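Local structure of ethanolamine kinase Pv091845 (2QG7) at residues 421-426 / 444-449; 376-381 / 451-456; 123-128 / 138-143. The protein probably phosphorylates ethanolamine in the first step of phosphatidylethanolamine synthesis. All blocks are in the same frame, centred on the assembly; numbering follows the deposited sequence.

In the fold
Contacts 1 and 2 lie on the same side of the chain's centre, contact 3 on the opposite side. Contact 3 joins two neighbouring strands of the five-stranded sheet. Backbone hydrogen bonds carry it, and six of its seven touching residues are buried. Contacts 1 and 2 have no hydrogen bond between their segments. Contact 2 rests on side chains, contact 1 partly on the backbone of Gly422. Contact 1 pairs helices 413-430 and 438-448, and all its touching residues are buried. Contact 2 is nearer the surface, with Ile453 exposed, and joins a loop to the short helix 452-455. The two meet where Ala448 and Arg445 pack on Trp378, and both reach the second subunit.

Contact 1: 421-426 / 444-449; sequences WGLWSL and TRLTAS
Within 421-426 and 444-449 the backbones come closest at Gly422 and Arg445, whose CA atoms are 4.9 Å apart. The axes of these two helix segments approach to 8.3 Å and run nearly antiparallel, at 159°. With no side chain on Gly422, its neighbours pack directly on its backbone. CB of Arg445 sits 3.7 Å from the backbone N of Gly422, and CG of Leu446 rests 4.0 Å from Gly422 CA. Farther along, CD1 of Leu446 meets CD1 of Leu426 at 3.7 Å, the two side chains crossing obliquely. Leu423 is looser, with its CD2 4.4 Å from CD2 of Leu446.

On the other flank Arg445 bends at chi2 and chi3 and runs beside Trp421. CB of Trp421 lies over one face of the guanidinium, 3.5 Å from NH2. Tyr441 OH and His418 ND1 bond NH2 and NE of Arg445, so this buried charge has polar partners within the helices. Thr444 and Thr447 make no contact with 421-426. Both pack on Asn440 of the second subunit, and Thr444 is partly exposed. This is a close antiparallel helix pair, seated on a glycine, in the helical part of a protein-kinase-like fold.

Contact 2: 376-381 / 451-456; sequences CDWDLT and LPIFRS
An edge-to-face aromatic pair joins the loop after helix 360-369 to the short helix 452-455 near the C-terminus. Trp378 and Phe454 both have CG anti to the carbonyl carbon, chi1 -62° and -73°. Phe454 points its edge at one face of Trp378. The planes stand at 90°, and the centroid of the Trp378 five-membered ring is 5.1 Å from that of Phe454. CE1 of Phe454 comes to 3.6 Å from CG of Trp378. CZ lies beside it, 3.7 Å from CE3 of the indole. Cys376 O lies over the opposite face, offset toward the rim, so the indole sits between the phenyl edge and a carbonyl of its own loop.

Two aliphatic tips add to the contact on Trp378. CG1 of Ile453 takes the crowded place between backbone N and carbonyl carbon. With chi2 extended, this carries CD1 of Ile453 to 3.7 Å from CB of Trp378. CD1 of Leu451 reaches CD1 of Trp378 at 4.0 Å, and these two side chains cross at about a right angle. Thr381 CG2 lies at the edge of the Phe454 ring, a looser contact.

Each segment is braced from within. Trp378 O accepts from both OG1 and N of Thr381, closing the 3-10 turn 378-380. Leu451 is the N-cap residue, and its O accepts from the N atoms of Phe454 and Arg455. His418 makes edge-to-face pairs with both Trp378 and Phe454. On the outer side, Arg455 NH2 bonds Phe257 O of the second subunit. The site is a T-shaped tryptophan-phenylalanine cluster, with histidine as its third ring, where a loop meets a C-terminal helix turn beside the subunit interface.

Contact 3: 123-128 / 138-143; sequences ILIKVK and IRLYGP
Leu124 has CG anti to the carbonyl carbon, chi1 -79°, whereas Arg139 has CG anti to the backbone N, chi1 -171°. With a bend at chi3 in Arg139, the two side chains run alongside each other and point the same way. CD2 of Leu124 then lies over the centre of one face of the guanidinium, 3.8 Å above its plane. The same methyl is 3.8 Å from CB of Arg139, so it touches both the root and the flat end of that chain. The charge itself is met elsewhere, by a salt bridge from NH1 to Glu180. This may also offset the like charge of Arg178, whose NH2 lies close to Arg139 NE.

Ile125, Ile138 and Leu140 also have the gamma branch CG1 or CG anti to the carbonyl carbon. Their side chains lie on the other face of the sheet, as do those of Ile123 and Val127. The side chains of Ile125 and Leu140 cross obliquely, CD1 to CD1 at 3.7 Å. CG2 of Val127 meets CG1 of Ile138 at 3.8 Å. Helix 84-98 covers this apolar face through Cys91, Val94 and Leu87.

The backbones run antiparallel. Ile123 and Leu140 form a hydrogen-bonded pair, as do Ile125 and Ile138. Between them Leu124 and Arg139 form the non-hydrogen-bonded pair. Ile138 N to Ile125 O is the shortest bond, 2.6 Å and nearly straight at 174°. All four bonds lie in the planes of their carbonyls.

The backbone of strand 122-128 also bonds that of 112-116, and the backbone of Arg139 hydrogen-bonds that of Arg178, so neither strand is at an edge. Strands 122-128 and 136-141 form a beta hairpin inside the five-stranded antiparallel sheet that characterises the N-terminal lobe of protein-kinase-like enzymes.

Contact 1: 421-426 / 444-449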
# COMPACT_ATOMS: atom_id res chain seq x y z
N TRP D 421 15.24 2.21 -2.86
CA TRP D 421 14.59 1.18 -2.08
C TRP D 421 13.44 0.49 -2.79
O TRP D 421 13.10 -0.62 -2.43
CB TRP D 421 14.16 1.71 -0.71
CG TRP D 421 15.36 1.92 0.19
CD1 TRP D 421 15.90 3.12 0.56
CD2 TRP D 421 16.22 0.91 0.75
NE1 TRP D 421 17.00 2.91 1.34
CE2 TRP D 421 17.24 1.58 1.46
CE3 TRP D 421 16.23 -0.50 0.71
CZ2 TRP D 421 18.24 0.90 2.15
CZ3 TRP D 421 17.24 -1.18 1.40
CH2 TRP D 421 18.24 -0.49 2.10
N GLY D 422 12.85 1.17 -3.80
CA GLY D 422 11.96 0.52 -4.74
C GLY D 422 12.59 -0.63 -5.51
O GLY D 422 11.98 -1.67 -5.64
N LEU D 423 13.80 -0.43 -6.04
CA LEU D 423 14.44 -1.41 -6.89
C LEU D 423 15.05 -2.49 -6.05
O LEU D 423 15.06 -3.65 -6.45
CB LEU D 423 15.52 -0.77 -7.74
CG LEU D 423 15.21 0.34 -8.74
CD1 LEU D 423 16.51 0.90 -9.32
CD2 LEU D 423 14.19 -0.11 -9.82
N TRP D 424 15.59 -2.13 -4.88
CA TRP D 424 16.08 -3.12 -3.94
C TRP D 424 14.98 -4.09 -3.54
O TRP D 424 15.16 -5.31 -3.55
CB TRP D 424 16.61 -2.41 -2.68
CG TRP D 424 17.06 -3.33 -1.61
CD1 TRP D 424 18.28 -3.93 -1.50
CD2 TRP D 424 16.27 -3.79 -0.49
NE1 TRP D 424 18.32 -4.71 -0.36
CE2 TRP D 424 17.10 -4.67 0.26
CE3 TRP D 424 14.95 -3.56 -0.07
CZ2 TRP D 424 16.64 -5.32 1.42
CZ3 TRP D 424 14.50 -4.19 1.05
CH2 TRP D 424 15.37 -5.05 1.82
N SER D 425 13.84 -3.54 -3.15
CA SER D 425 12.71 -4.36 -2.71
C SER D 425 12.13 -5.27 -3.79
O SER D 425 11.78 -6.41 -3.54
CB SER D 425 11.62 -3.49 -2.13
OG SER D 425 10.77 -4.32 -1.36
N LEU D 426 12.06 -4.77 -5.01
CA LEU D 426 11.63 -5.59 -6.12
C LEU D 426 12.60 -6.75 -6.38
O LEU D 426 12.15 -7.88 -6.66
CB LEU D 426 11.43 -4.74 -7.39
CG LEU D 426 10.18 -3.87 -7.43
CD1 LEU D 426 10.15 -3.02 -8.72
CD2 LEU D 426 8.86 -4.70 -7.31
N THR D 444 5.17 0.60 -3.96
CA THR D 444 4.81 1.77 -3.19
C THR D 444 5.94 2.82 -3.14
O THR D 444 5.64 4.02 -3.29
CB THR D 444 4.40 1.40 -1.74
OG1 THR D 444 3.42 0.35 -1.77
CG2 THR D 444 3.84 2.61 -1.00
N ARG D 445 7.20 2.38 -2.96
CA ARG D 445 8.36 3.29 -3.02
C ARG D 445 8.52 3.91 -4.40
O ARG D 445 8.74 5.09 -4.50
CB ARG D 445 9.70 2.63 -2.60
CG ARG D 445 9.78 2.10 -1.21
CD ARG D 445 9.39 3.11 -0.15
NE ARG D 445 10.27 4.29 -0.18
CZ ARG D 445 11.42 4.40 0.49
NH1 ARG D 445 12.10 5.52 0.39
NH2 ARG D 445 11.89 3.42 1.28
N LEU D 446 8.43 3.10 -5.46
CA LEU D 446 8.50 3.57 -6.83
C LEU D 446 7.38 4.52 -7.19
O LEU D 446 7.61 5.43 -7.97
CB LEU D 446 8.50 2.43 -7.83
CG LEU D 446 9.82 1.66 -7.97
CD1 LEU D 446 9.73 0.61 -9.10
CD2 LEU D 446 11.07 2.57 -8.19
N THR D 447 6.17 4.31 -6.64
CA THR D 447 5.03 5.20 -6.79
C THR D 447 5.35 6.56 -6.14
O THR D 447 5.04 7.61 -6.70
CB THR D 447 3.72 4.58 -6.16
OG1 THR D 447 3.40 3.34 -6.79
CG2 THR D 447 2.52 5.47 -6.31
N ALA D 448 5.93 6.51 -4.93
CA ALA D 448 6.37 7.70 -4.19
C ALA D 448 7.37 8.55 -4.96
O ALA D 448 7.37 9.76 -4.78
CB ALA D 448 6.92 7.32 -2.84
N SER D 449 8.19 7.95 -5.81
CA SER D 449 9.13 8.67 -6.62
C SER D 449 8.45 9.49 -7.72
O SER D 449 9.02 10.47 -8.20
CB SER D 449 10.15 7.75 -7.23
OG SER D 449 9.56 6.95 -8.24

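Contact 2: 376-381 / 451-456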
# COMPACT_ATOMS: atom_id res chain seq x y z
N CYS D 376 4.59 3.39 4.91
CA CYS D 376 4.69 4.49 3.93
C CYS D 376 3.64 5.58 4.10
O CYS D 376 3.06 6.09 3.14
CB CYS D 376 4.74 3.91 2.53
SG CYS D 376 6.10 2.82 2.18
N ASP D 377 3.37 5.95 5.34
CA ASP D 377 2.49 7.08 5.62
C ASP D 377 3.21 8.40 5.35
O ASP D 377 3.78 8.96 6.25
CB ASP D 377 2.00 7.01 7.05
CG ASP D 377 1.16 5.76 7.31
OD1 ASP D 377 0.19 5.54 6.53
OD2 ASP D 377 1.44 5.01 8.28
N TRP D 378 3.18 8.88 4.10
CA TRP D 378 4.06 9.94 3.63
C TRP D 378 3.84 11.30 4.26
O TRP D 378 4.70 12.18 4.20
CB TRP D 378 4.01 10.08 2.12
CG TRP D 378 4.47 8.87 1.38
CD1 TRP D 378 3.82 8.26 0.35
CD2 TRP D 378 5.68 8.12 1.58
NE1 TRP D 378 4.55 7.19 -0.12
CE2 TRP D 378 5.69 7.07 0.63
CE3 TRP D 378 6.76 8.23 2.47
CZ2 TRP D 378 6.72 6.14 0.55
CZ3 TRP D 378 7.77 7.31 2.39
CH2 TRP D 378 7.75 6.28 1.44
N ASP D 379 2.69 11.47 4.90
CA ASP D 379 2.37 12.71 5.61
C ASP D 379 3.16 12.85 6.94
O ASP D 379 3.14 13.91 7.58
CB ASP D 379 0.85 12.80 5.85
CG ASP D 379 0.28 11.56 6.58
OD1 ASP D 379 0.61 10.38 6.19
OD2 ASP D 379 -0.51 11.76 7.53
N LEU D 380 3.84 11.79 7.33
CA LEU D 380 4.66 11.80 8.53
C LEU D 380 6.09 12.28 8.23
O LEU D 380 6.85 12.52 9.15
CB LEU D 380 4.67 10.40 9.17
CG LEU D 380 3.33 9.84 9.71
CD1 LEU D 380 3.48 8.44 10.20
CD2 LEU D 380 2.82 10.70 10.85
N THR D 381 6.45 12.42 6.96
CA THR D 381 7.76 12.93 6.60
C THR D 381 7.84 14.41 7.01
O THR D 381 6.82 15.11 6.99
CB THR D 381 8.04 12.76 5.10
OG1 THR D 381 6.99 13.41 4.36
CG2 THR D 381 8.13 11.29 4.71
N LEU D 451 5.30 10.73 -7.13
CA LEU D 451 4.23 11.51 -6.49
C LEU D 451 4.57 12.99 -6.38
O LEU D 451 5.70 13.32 -6.11
CB LEU D 451 3.87 10.98 -5.11
CG LEU D 451 3.06 9.71 -4.91
CD1 LEU D 451 3.04 9.39 -3.43
CD2 LEU D 451 1.65 9.83 -5.43
N PRO D 452 3.57 13.88 -6.60
CA PRO D 452 3.72 15.33 -6.51
C PRO D 452 4.32 15.83 -5.20
O PRO D 452 5.17 16.73 -5.21
CB PRO D 452 2.27 15.82 -6.64
CG PRO D 452 1.66 14.84 -7.58
CD PRO D 452 2.17 13.54 -7.00
N ILE D 453 3.86 15.26 -4.08
CA ILE D 453 4.37 15.62 -2.77
C ILE D 453 5.89 15.45 -2.65
O ILE D 453 6.50 16.06 -1.79
CB ILE D 453 3.66 14.83 -1.63
CG1 ILE D 453 3.76 13.31 -1.87
CG2 ILE D 453 2.18 15.30 -1.47
CD1 ILE D 453 3.42 12.49 -0.67
N PHE D 454 6.49 14.65 -3.51
CA PHE D 454 7.91 14.45 -3.46
C PHE D 454 8.59 15.09 -4.65
O PHE D 454 9.74 15.50 -4.53
CB PHE D 454 8.30 12.96 -3.39
CG PHE D 454 8.03 12.34 -2.05
CD1 PHE D 454 7.02 11.41 -1.90
CD2 PHE D 454 8.80 12.70 -0.94
CE1 PHE D 454 6.77 10.84 -0.65
CE2 PHE D 454 8.55 12.15 0.32
CZ PHE D 454 7.53 11.22 0.46
N ARG D 455 7.90 15.17 -5.79
CA ARG D 455 8.47 15.79 -6.98
C ARG D 455 8.52 17.33 -6.87
O ARG D 455 9.35 17.96 -7.50
CB ARG D 455 7.66 15.39 -8.21
CG ARG D 455 7.83 13.98 -8.68
CD ARG D 455 9.04 13.85 -9.57
NE ARG D 455 9.13 12.58 -10.25
CZ ARG D 455 8.68 12.33 -11.49
NH1 ARG D 455 8.82 11.14 -12.03
NH2 ARG D 455 8.06 13.28 -12.20
N SER D 456 7.60 17.92 -6.11
CA SER D 456 7.52 19.36 -5.99
C SER D 456 8.46 19.93 -4.91
O SER D 456 8.44 21.14 -4.60
CB SER D 456 6.09 19.78 -5.69
OG SER D 456 5.69 19.31 -4.42

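Contact 3: 123-128 / 138-143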
# COMPACT_ATOMS: atom_id res chain seq x y z
N ILE D 123 19.18 -12.84 10.72
CA ILE D 123 18.67 -13.42 11.96
C ILE D 123 19.64 -13.07 13.08
O ILE D 123 20.85 -13.32 12.96
CB ILE D 123 18.49 -14.95 11.85
CG1 ILE D 123 17.69 -15.26 10.58
CG2 ILE D 123 17.84 -15.50 13.10
CD1 ILE D 123 17.87 -16.70 10.01
N LEU D 124 19.11 -12.46 14.15
CA LEU D 124 19.90 -12.06 15.31
C LEU D 124 19.65 -12.91 16.55
O LEU D 124 18.51 -13.07 16.99
CB LEU D 124 19.68 -10.58 15.66
CG LEU D 124 20.42 -9.57 14.79
CD1 LEU D 124 19.95 -8.14 15.10
CD2 LEU D 124 21.94 -9.73 14.95
N ILE D 125 20.73 -13.44 17.11
CA ILE D 125 20.62 -14.31 18.27
C ILE D 125 21.55 -13.83 19.38
O ILE D 125 22.78 -13.82 19.22
CB ILE D 125 20.85 -15.82 17.95
CG1 ILE D 125 20.05 -16.27 16.71
CG2 ILE D 125 20.55 -16.70 19.20
CD1 ILE D 125 20.82 -16.12 15.38
N LYS D 126 20.90 -13.43 20.48
CA LYS D 126 21.53 -13.00 21.73
C LYS D 126 22.02 -14.23 22.52
O LYS D 126 21.27 -15.18 22.75
CB LYS D 126 20.50 -12.20 22.54
CG LYS D 126 20.83 -12.01 24.06
CD LYS D 126 19.77 -11.13 24.73
CE LYS D 126 20.33 -10.55 26.05
NZ LYS D 126 19.38 -9.66 26.81
N VAL D 127 23.29 -14.20 22.92
CA VAL D 127 23.93 -15.30 23.64
C VAL D 127 24.29 -14.80 25.03
O VAL D 127 25.05 -13.84 25.17
CB VAL D 127 25.24 -15.78 22.92
CG1 VAL D 127 25.84 -17.00 23.62
CG2 VAL D 127 24.98 -16.07 21.46
N LYS D 128 23.74 -15.43 26.07
CA LYS D 128 24.06 -15.04 27.46
C LYS D 128 24.97 -16.08 28.12
O LYS D 128 24.87 -17.27 27.81
CB LYS D 128 22.78 -14.84 28.29
CG LYS D 128 21.69 -13.98 27.62
CD LYS D 128 20.61 -13.59 28.67
CE LYS D 128 19.24 -13.34 27.97
NZ LYS D 128 18.30 -12.48 29.04
N ILE D 138 24.90 -13.28 17.81
CA ILE D 138 25.16 -14.00 16.58
C ILE D 138 24.28 -13.42 15.49
O ILE D 138 23.06 -13.28 15.66
CB ILE D 138 24.96 -15.53 16.71
CG1 ILE D 138 25.87 -16.10 17.80
CG2 ILE D 138 25.24 -16.22 15.37
CD1 ILE D 138 25.65 -17.58 18.05
N ARG D 139 24.92 -13.09 14.37
CA ARG D 139 24.21 -12.59 13.22
C ARG D 139 24.40 -13.57 12.08
O ARG D 139 25.53 -13.87 11.66
CB ARG D 139 24.73 -11.19 12.84
CG ARG D 139 23.91 -10.50 11.78
CD ARG D 139 24.62 -9.27 11.26
NE ARG D 139 24.70 -8.21 12.28
CZ ARG D 139 23.72 -7.36 12.58
NH1 ARG D 139 23.93 -6.44 13.52
NH2 ARG D 139 22.54 -7.40 11.95
N LEU D 140 23.27 -14.09 11.61
CA LEU D 140 23.24 -15.06 10.53
C LEU D 140 22.61 -14.40 9.33
O LEU D 140 21.49 -13.88 9.40
CB LEU D 140 22.45 -16.31 10.95
CG LEU D 140 22.99 -17.12 12.14
CD1 LEU D 140 22.02 -18.20 12.51
CD2 LEU D 140 24.34 -17.77 11.82
N TYR D 141 23.35 -14.40 8.22
CA TYR D 141 22.91 -13.73 6.99
C TYR D 141 21.82 -14.53 6.27
O TYR D 141 21.79 -15.76 6.36
CB TYR D 141 24.09 -13.49 6.04
CG TYR D 141 25.36 -12.93 6.66
CD1 TYR D 141 25.31 -11.98 7.71
CD2 TYR D 141 26.63 -13.32 6.17
CE1 TYR D 141 26.47 -11.48 8.26
CE2 TYR D 141 27.80 -12.81 6.71
CZ TYR D 141 27.71 -11.88 7.76
OH TYR D 141 28.87 -11.36 8.31
N GLY D 142 20.94 -13.81 5.54
CA GLY D 142 19.96 -14.46 4.66
C GLY D 142 20.55 -14.99 3.35
O GLY D 142 21.78 -15.07 3.19
N PRO D 143 19.68 -15.40 2.40
CA PRO D 143 20.11 -15.80 1.03
C PRO D 143 20.26 -14.59 0.08
O PRO D 143 20.19 -14.74 -1.15
CB PRO D 143 18.98 -16.73 0.56
CG PRO D 143 17.95 -16.76 1.72
CD PRO D 143 18.23 -15.57 2.57